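Local coordinates for protein cyclase (Streptomyces sp. R1128, PDB 3TFZ) that probably directs the cyclisation and aromatisation of the polyketide chain in the R1128 pathway, using a Bet v 1-like helix-grip fold, at residues P36-E41 with H55-G60; N63-R68 with Y80-T85; L108-D113 with V147-A152. All blocks are in the same frame, centred on the assembly; numbering follows the deposited sequence.

The three contacts follow one another along the chain and share one curved antiparallel sheet. Contact 1 joins strands 37-46 and 49-58, an edge hairpin; contact 2 joins strands 61-72 and 77-82, the next hairpin. Strands 49-58 and 61-72 are neighbours, so these two contacts, centres about 12 Å apart, meet through the Val56-Asn63 backbone bond and the packing of Val56 on Trp65. Contact 3 sets strand 105-116 against the long helix 131-164, with its centre about 15 Å from contact 1 and about 16 Å from contact 2, which it touches through Tyr80 and Thr111. Sheet and helix bound a common interior, where a sulfonic acid, probably from the crystallisation liquor, is likely to mark a pocket.

Contact 1: residues P36-E41 with H55-G60; sequences PTEKVE and HVDVAG. With K (potassium ion), chain G.
The firm part of this pairing is its backbone, where segments 36-41 and 55-60 run antiparallel with a shift of one residue. His55 O receives Glu38 N at 2.7 Å, in the carbonyl plane, and Lys39 N in a weak bond. His55 N returns a nearly straight bond of 2.9 Å (173°) to Lys39 O. Farther along, Asp57 N reaches Pro36 O at 2.9 Å from above the carbonyl plane, and the same oxygen takes a CA-H contact from Val56. Thr37 and Val56 form the non-hydrogen-bonded pair, and their side chains cross obliquely on the buried face, Thr37 OG1 lying 3.9 Å from Val56 CG2; Val56 also packs on Trp65 of the next strand. Thr37 O points elsewhere and binds the potassium ion at 2.6 Å, sharing it with the carbonyl oxygens of Ala31, Phe34 and Pro35 and a water molecule.

The other face is looser, with Lys39 exposed. Its CG is anti to the backbone N and its chain extended beside His55, CB 3.8 Å from His55 ND1, a nitrogen the contact buries without a polar partner in the model. At the margin of the pairing, the exposed bulge residue Glu38 and Asp57 bring their carboxylates together, OE2 and OD2 3.4 Å apart; such crowding of like charges would tend to favour protonation of one of them. Glu38 and Lys39 both facing His55 make a classic beta bulge, here in the edge hairpin of a helix-grip sheet and next to its potassium site.

Contact 2: residues N63-R68 with Y80-T85; sequences NTWTSR and YRQLET. With CXS (3-cyclohexyl-1-propylsulfonic acid), chain H.
The Trp65 indole carries the Gln82 amide over one face: Gln82 NE2 stands 3.2 Å above the ring plane, offset toward the rim, with the amide tilted only 22° from the ring. At the indole edge, Trp65 NE1 donates to sulfonate oxygen O3 of the bound 3-cyclohexyl-1-propylsulfonic acid at 3.2 Å. The Tyr80 ring receives ligand carbon C1 over the centre of one face, 3.8 Å above its plane, and its OH is hydrogen-bonded to Thr111 O. The sulfonate is gripped from two more sides: Gln82 NE2 gives O1 a straight bond of 2.7 Å (171°), and Ser67 OG bonds O2 at 2.9 Å. Trp65 CG is wedged over its own backbone, between N and C (chi1 61°), as are Ser67 OG and Tyr80 CG; the extended Gln82 chain lays its amide over the indole face with NE2 directed at the sulfonate. An alanine at Trp65 would remove the O3 donor and the surface beneath the Gln82 amide, and would probably leave both amide and sulfonate less firmly placed.

Behind these groups the strands pair antiparallel. Arg68 N reaches Arg81 O at 2.8 Å, and Arg81 N returns a bond to Arg68 O. Thr66 O takes Leu83 N at 2.7 Å and, weakly, Glu84 N, a classic beta bulge where the chain turns a corner.

Three donors from two neighbouring strands, Trp65 NE1, Ser67 OG and Gln82 NE2, converge on the sulfonate of this probably crystallisation-derived molecule, while His112 NE2 bonds its amine N. Such a lining accepts a sulfonate and might likewise receive oxygens of a polyketide.

Contact 3: residues L108-D113 with V147-A152; sequences LVLTHD and VADLNA
Strand segment 108-113 and helix segment 147-152 run nearly antiparallel, at 153°, with their axes 9.3 Å apart at closest approach. The space between them is filled chiefly by one branch of Leu150. Its CG is anti to the carbonyl carbon (chi1 -80°), and methyl CD2 reaches down to the strand between two leucines of the same sheet face. On one flank, Leu108 CG lies 3.7 Å from Leu150 CD2, the two side chains overlapping as they run in opposite senses; on the other, Leu110 CB lies 3.9 Å from that methyl. The same methyl also rests against the backbone, with Leu108 O 3.7 Å from Leu150 CD2. That carbonyl is hydrogen-bonded to Thr10 OG1 of the neighbouring strand, so its polar end is served elsewhere.

Both strand leucines point toward the helix with CG anti to the backbone N. This posture carries Leu110 CD2 obliquely across to the aliphatic part of Asp149, 4.1 Å from Asp149 CB. Val109 points away from the helix and packs on Gln107 of the second subunit.

The join itself is apolar and buried, held by fit between leucine branches rather than by polar bonds. Polar groups appear at one end: the Asp149 side chain lies about 4 Å, nearest atoms, from the bound sulfonic acid, and His112 NE2, hydrogen-bonded to its amine N, is 5.6 Å from Asp149 OD2. The chemistry thus implies a greasy strand-helix seam ending beside a polar pocket, where the Asp149 carboxylate would probably favour a positive charge on the ligand amine, and His112 NE2, if that amine is protonated, would be likely to act as acceptor.

Contact 1: residues P36-E41 with H55-G60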
# COMPACT_ATOMS: atom_id res chain seq x y z
N PRO A 36 -3.03 14.05 -13.93
CA PRO A 36 -2.01 14.03 -15.04
C PRO A 36 -2.58 13.44 -16.33
O PRO A 36 -2.02 13.68 -17.40
CB PRO A 36 -0.90 13.09 -14.47
CG PRO A 36 -1.31 12.81 -12.96
CD PRO A 36 -2.85 12.95 -12.97
N THR A 37 -3.73 12.73 -16.25
CA THR A 37 -4.49 12.31 -17.46
C THR A 37 -5.17 13.39 -18.29
O THR A 37 -6.17 13.99 -17.79
CB THR A 37 -5.45 11.22 -17.12
OG1 THR A 37 -4.67 10.29 -16.44
CG2 THR A 37 -6.10 10.54 -18.42
N GLU A 38 -4.65 13.68 -19.48
CA GLU A 38 -5.18 14.76 -20.33
C GLU A 38 -6.33 14.33 -21.27
O GLU A 38 -7.14 15.13 -21.71
CB GLU A 38 -4.06 15.38 -21.19
CG GLU A 38 -2.91 16.00 -20.38
CD GLU A 38 -3.35 17.09 -19.38
OE1 GLU A 38 -3.65 18.23 -19.84
OE2 GLU A 38 -3.42 16.80 -18.14
N LYS A 39 -6.38 13.06 -21.60
CA LYS A 39 -7.25 12.59 -22.67
C LYS A 39 -7.34 11.10 -22.57
O LYS A 39 -6.35 10.41 -22.31
CB LYS A 39 -6.72 13.01 -24.06
CG LYS A 39 -7.72 12.92 -25.19
CD LYS A 39 -7.11 13.13 -26.59
CE LYS A 39 -8.27 13.27 -27.65
NZ LYS A 39 -7.86 13.40 -29.15
N VAL A 40 -8.54 10.62 -22.73
CA VAL A 40 -8.84 9.21 -22.78
C VAL A 40 -9.60 8.97 -24.09
O VAL A 40 -10.49 9.77 -24.46
CB VAL A 40 -9.82 8.78 -21.66
CG1 VAL A 40 -10.13 7.30 -21.75
CG2 VAL A 40 -9.29 9.09 -20.31
N GLU A 41 -9.37 7.80 -24.69
CA GLU A 41 -10.11 7.43 -25.84
C GLU A 41 -10.38 5.94 -25.92
O GLU A 41 -9.44 5.18 -25.81
CB GLU A 41 -9.25 7.86 -26.97
CG GLU A 41 -9.79 7.74 -28.31
CD GLU A 41 -8.68 8.12 -29.27
OE1 GLU A 41 -8.85 7.76 -30.51
OE2 GLU A 41 -7.65 8.76 -28.70
N HIS A 55 -3.57 9.73 -22.94
CA HIS A 55 -2.54 10.83 -22.92
C HIS A 55 -2.39 11.28 -21.47
O HIS A 55 -3.34 11.73 -20.87
CB HIS A 55 -2.90 12.04 -23.88
CG HIS A 55 -3.08 11.63 -25.31
ND1 HIS A 55 -4.11 10.77 -25.71
CD2 HIS A 55 -2.31 11.82 -26.41
CE1 HIS A 55 -3.96 10.50 -27.00
NE2 HIS A 55 -2.89 11.14 -27.45
N VAL A 56 -1.16 11.16 -20.96
CA VAL A 56 -0.81 11.32 -19.53
C VAL A 56 0.52 12.08 -19.44
O VAL A 56 1.52 11.60 -19.95
CB VAL A 56 -0.70 9.98 -18.78
CG1 VAL A 56 -0.39 10.18 -17.27
CG2 VAL A 56 -1.99 9.05 -19.01
N ASP A 57 0.54 13.26 -18.78
CA ASP A 57 1.88 13.79 -18.48
C ASP A 57 2.68 13.05 -17.41
O ASP A 57 2.23 12.87 -16.29
CB ASP A 57 1.93 15.33 -18.34
CG ASP A 57 0.73 15.86 -17.73
OD1 ASP A 57 0.51 15.47 -16.56
OD2 ASP A 57 -0.00 16.62 -18.42
N VAL A 58 3.85 12.56 -17.80
CA VAL A 58 4.83 12.00 -16.83
C VAL A 58 6.10 12.84 -16.78
O VAL A 58 6.73 13.09 -17.80
CB VAL A 58 5.09 10.45 -16.95
CG1 VAL A 58 3.97 9.78 -17.69
CG2 VAL A 58 6.43 10.16 -17.56
N ALA A 59 6.45 13.31 -15.59
CA ALA A 59 7.64 14.19 -15.41
C ALA A 59 7.55 15.38 -16.33
O ALA A 59 6.53 16.03 -16.42
CB ALA A 59 8.95 13.42 -15.63
N GLY A 60 8.59 15.69 -17.06
CA GLY A 60 8.41 16.73 -18.10
C GLY A 60 7.03 16.69 -18.83
O GLY A 60 6.36 17.71 -18.96
K K G . -6.89 15.68 -15.91
O HOH W 1 -8.28 16.29 -13.43

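Contact 2: residues N63-R68 with Y80-T85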
# COMPACT_ATOMS: atom_id res chain seq x y z
N ASN A 63 3.08 11.55 -22.30
CA ASN A 63 3.20 10.20 -22.75
C ASN A 63 1.87 9.65 -23.26
O ASN A 63 0.78 10.04 -22.81
CB ASN A 63 3.82 9.31 -21.66
CG ASN A 63 5.38 9.39 -21.64
OD1 ASN A 63 6.03 8.39 -21.80
ND2 ASN A 63 5.95 10.58 -21.49
N THR A 64 2.00 8.79 -24.26
CA THR A 64 0.88 8.17 -24.85
C THR A 64 1.02 6.64 -24.65
O THR A 64 2.08 6.11 -24.82
CB THR A 64 0.69 8.65 -26.31
OG1 THR A 64 -0.64 8.36 -26.67
CG2 THR A 64 1.55 7.91 -27.26
N TRP A 65 -0.05 5.97 -24.22
CA TRP A 65 -0.08 4.53 -24.24
C TRP A 65 -1.49 4.02 -24.42
O TRP A 65 -2.49 4.76 -24.35
CB TRP A 65 0.60 3.90 -22.97
CG TRP A 65 -0.02 4.25 -21.69
CD1 TRP A 65 -1.24 3.80 -21.21
CD2 TRP A 65 0.47 5.21 -20.72
NE1 TRP A 65 -1.52 4.41 -19.98
CE2 TRP A 65 -0.51 5.28 -19.66
CE3 TRP A 65 1.64 6.01 -20.63
CZ2 TRP A 65 -0.32 6.03 -18.50
CZ3 TRP A 65 1.80 6.82 -19.49
CH2 TRP A 65 0.84 6.82 -18.43
N THR A 66 -1.55 2.71 -24.66
CA THR A 66 -2.76 1.96 -24.92
C THR A 66 -2.83 0.78 -23.93
O THR A 66 -1.93 0.01 -23.92
CB THR A 66 -2.70 1.40 -26.35
OG1 THR A 66 -3.03 2.45 -27.24
CG2 THR A 66 -3.72 0.31 -26.57
N SER A 67 -3.90 0.66 -23.15
CA SER A 67 -4.08 -0.56 -22.37
C SER A 67 -5.33 -1.29 -22.60
O SER A 67 -6.40 -0.70 -22.90
CB SER A 67 -4.04 -0.32 -20.85
OG SER A 67 -4.85 0.77 -20.66
N ARG A 68 -5.17 -2.62 -22.44
CA ARG A 68 -6.31 -3.53 -22.38
C ARG A 68 -6.66 -3.70 -20.93
O ARG A 68 -5.83 -4.15 -20.13
CB ARG A 68 -6.04 -4.84 -23.06
CG ARG A 68 -7.31 -5.75 -23.00
CD ARG A 68 -7.05 -7.20 -23.54
NE ARG A 68 -7.29 -7.14 -24.99
CZ ARG A 68 -8.49 -7.35 -25.54
NH1 ARG A 68 -9.52 -7.73 -24.75
NH2 ARG A 68 -8.66 -7.24 -26.87
N TYR A 80 -4.97 -4.83 -16.03
CA TYR A 80 -4.56 -3.99 -17.16
C TYR A 80 -3.27 -4.56 -17.77
O TYR A 80 -2.48 -5.13 -17.06
CB TYR A 80 -4.51 -2.45 -16.80
CG TYR A 80 -3.36 -2.09 -15.91
CD1 TYR A 80 -2.13 -1.76 -16.45
CD2 TYR A 80 -3.50 -2.06 -14.47
CE1 TYR A 80 -1.03 -1.48 -15.63
CE2 TYR A 80 -2.46 -1.83 -13.70
CZ TYR A 80 -1.22 -1.53 -14.27
OH TYR A 80 -0.19 -1.23 -13.46
N ARG A 81 -3.09 -4.44 -19.09
CA ARG A 81 -1.80 -4.75 -19.79
C ARG A 81 -1.71 -3.64 -20.85
O ARG A 81 -2.67 -3.37 -21.56
CB ARG A 81 -1.80 -6.17 -20.41
CG ARG A 81 -0.46 -6.73 -21.00
CD ARG A 81 -0.52 -8.00 -21.97
NE ARG A 81 0.72 -8.88 -22.04
CZ ARG A 81 1.98 -8.58 -22.54
NH1 ARG A 81 2.32 -7.37 -23.05
NH2 ARG A 81 2.96 -9.52 -22.51
N GLN A 82 -0.56 -2.94 -20.92
CA GLN A 82 -0.33 -1.90 -21.92
C GLN A 82 0.11 -2.57 -23.25
O GLN A 82 1.02 -3.35 -23.20
CB GLN A 82 0.72 -0.91 -21.39
CG GLN A 82 0.12 -0.12 -20.30
CD GLN A 82 0.95 1.10 -19.98
OE1 GLN A 82 2.07 1.31 -20.52
NE2 GLN A 82 0.41 1.94 -19.11
N LEU A 83 -0.59 -2.29 -24.36
CA LEU A 83 -0.35 -2.86 -25.71
C LEU A 83 0.57 -1.97 -26.54
O LEU A 83 1.09 -2.39 -27.56
CB LEU A 83 -1.67 -3.03 -26.49
CG LEU A 83 -2.73 -3.89 -25.77
CD1 LEU A 83 -3.96 -4.10 -26.68
CD2 LEU A 83 -2.13 -5.26 -25.20
N GLU A 84 0.67 -0.71 -26.13
CA GLU A 84 1.60 0.24 -26.69
C GLU A 84 2.05 1.01 -25.44
O GLU A 84 1.24 1.25 -24.57
CB GLU A 84 0.96 1.07 -27.87
CG GLU A 84 1.01 0.20 -29.26
CD GLU A 84 0.06 0.65 -30.33
OE1 GLU A 84 -1.13 0.23 -30.35
OE2 GLU A 84 0.50 1.43 -31.20
N THR A 85 3.33 1.33 -25.33
CA THR A 85 3.86 1.84 -24.07
C THR A 85 4.69 3.13 -24.35
O THR A 85 4.66 3.64 -25.44
CB THR A 85 4.71 0.77 -23.33
OG1 THR A 85 5.87 0.44 -24.10
CG2 THR A 85 3.97 -0.52 -23.20
S CXS H . -3.28 1.82 -17.50
O1 CXS H . -2.07 1.45 -18.27
O2 CXS H . -4.44 0.91 -17.78
O3 CXS H . -3.57 3.21 -17.90
C1 CXS H . -3.14 1.92 -15.82
C2 CXS H . -2.03 2.84 -15.39
C3 CXS H . -1.12 2.19 -14.40
N CXS H . -0.28 3.22 -13.80
C4 CXS H . 0.68 4.00 -14.59
C5 CXS H . 1.05 3.39 -15.93
C6 CXS H . 2.58 3.32 -16.06
C7 CXS H . 3.31 4.65 -16.07
C8 CXS H . 2.80 5.31 -14.80
C9 CXS H . 2.06 4.26 -13.93

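Contact 3: residues L108-D113 with V147-A152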
# COMPACT_ATOMS: atom_id res chain seq x y z
N LEU A 108 -8.18 -0.02 -1.13
CA LEU A 108 -7.92 0.16 -2.57
C LEU A 108 -6.41 -0.17 -2.87
O LEU A 108 -5.50 0.41 -2.31
CB LEU A 108 -8.31 1.60 -3.07
CG LEU A 108 -8.10 1.80 -4.59
CD1 LEU A 108 -9.02 0.84 -5.48
CD2 LEU A 108 -8.39 3.22 -4.99
N VAL A 109 -6.21 -1.12 -3.78
CA VAL A 109 -4.92 -1.55 -4.19
C VAL A 109 -4.66 -1.41 -5.72
O VAL A 109 -5.49 -1.74 -6.56
CB VAL A 109 -4.68 -3.02 -3.75
CG1 VAL A 109 -3.21 -3.49 -4.13
CG2 VAL A 109 -4.88 -3.15 -2.24
N LEU A 110 -3.43 -0.97 -6.02
CA LEU A 110 -2.91 -0.80 -7.37
C LEU A 110 -1.49 -1.49 -7.39
O LEU A 110 -0.65 -1.13 -6.59
CB LEU A 110 -2.84 0.67 -7.76
CG LEU A 110 -2.25 0.95 -9.13
CD1 LEU A 110 -3.00 0.21 -10.22
CD2 LEU A 110 -2.29 2.44 -9.43
N THR A 111 -1.32 -2.49 -8.31
CA THR A 111 -0.06 -3.20 -8.56
C THR A 111 0.48 -2.80 -9.92
O THR A 111 -0.23 -2.29 -10.81
CB THR A 111 -0.11 -4.78 -8.46
OG1 THR A 111 -0.78 -5.28 -9.58
CG2 THR A 111 -0.87 -5.33 -7.23
N HIS A 112 1.81 -2.97 -10.03
CA HIS A 112 2.53 -2.73 -11.30
C HIS A 112 3.52 -3.80 -11.51
O HIS A 112 4.32 -4.00 -10.63
CB HIS A 112 3.29 -1.41 -11.30
CG HIS A 112 2.39 -0.22 -11.35
ND1 HIS A 112 1.85 0.36 -10.23
CD2 HIS A 112 2.00 0.55 -12.39
CE1 HIS A 112 1.11 1.40 -10.56
NE2 HIS A 112 1.21 1.57 -11.87
N ASP A 113 3.52 -4.40 -12.71
CA ASP A 113 4.54 -5.36 -13.14
C ASP A 113 5.15 -4.68 -14.37
O ASP A 113 4.42 -4.36 -15.33
CB ASP A 113 3.94 -6.75 -13.50
CG ASP A 113 3.34 -7.47 -12.21
OD1 ASP A 113 4.19 -7.74 -11.31
OD2 ASP A 113 2.08 -7.64 -12.06
N VAL A 147 0.90 6.56 -6.60
CA VAL A 147 0.43 7.42 -5.50
C VAL A 147 -0.66 8.45 -5.97
O VAL A 147 -1.67 8.52 -5.34
CB VAL A 147 1.66 8.08 -4.73
CG1 VAL A 147 1.19 9.09 -3.70
CG2 VAL A 147 2.47 6.94 -4.03
N ALA A 148 -0.47 9.14 -7.10
CA ALA A 148 -1.36 10.14 -7.64
C ALA A 148 -2.67 9.51 -8.10
O ALA A 148 -3.74 10.05 -7.80
CB ALA A 148 -0.67 10.92 -8.84
N ASP A 149 -2.59 8.30 -8.67
CA ASP A 149 -3.75 7.57 -9.17
C ASP A 149 -4.66 7.08 -8.04
O ASP A 149 -5.89 7.19 -8.09
CB ASP A 149 -3.27 6.36 -10.06
CG ASP A 149 -2.84 6.76 -11.52
OD1 ASP A 149 -2.94 7.97 -11.93
OD2 ASP A 149 -2.40 5.82 -12.28
N LEU A 150 -4.05 6.36 -7.10
CA LEU A 150 -4.73 5.94 -5.85
C LEU A 150 -5.47 7.10 -5.19
O LEU A 150 -6.59 6.89 -4.85
CB LEU A 150 -3.71 5.30 -4.88
CG LEU A 150 -3.32 3.83 -5.12
CD1 LEU A 150 -2.14 3.38 -4.24
CD2 LEU A 150 -4.50 2.80 -4.90
N ASN A 151 -4.80 8.23 -4.92
CA ASN A 151 -5.39 9.46 -4.34
C ASN A 151 -6.52 10.14 -5.23
O ASN A 151 -7.51 10.67 -4.71
CB ASN A 151 -4.29 10.49 -3.97
CG ASN A 151 -3.40 10.02 -2.78
OD1 ASN A 151 -3.82 9.30 -1.82
ND2 ASN A 151 -2.16 10.49 -2.80
N ALA A 152 -6.37 10.10 -6.54
CA ALA A 152 -7.38 10.57 -7.52
C ALA A 152 -8.65 9.77 -7.26
O ALA A 152 -9.73 10.35 -7.12
CB ALA A 152 -6.90 10.33 -8.90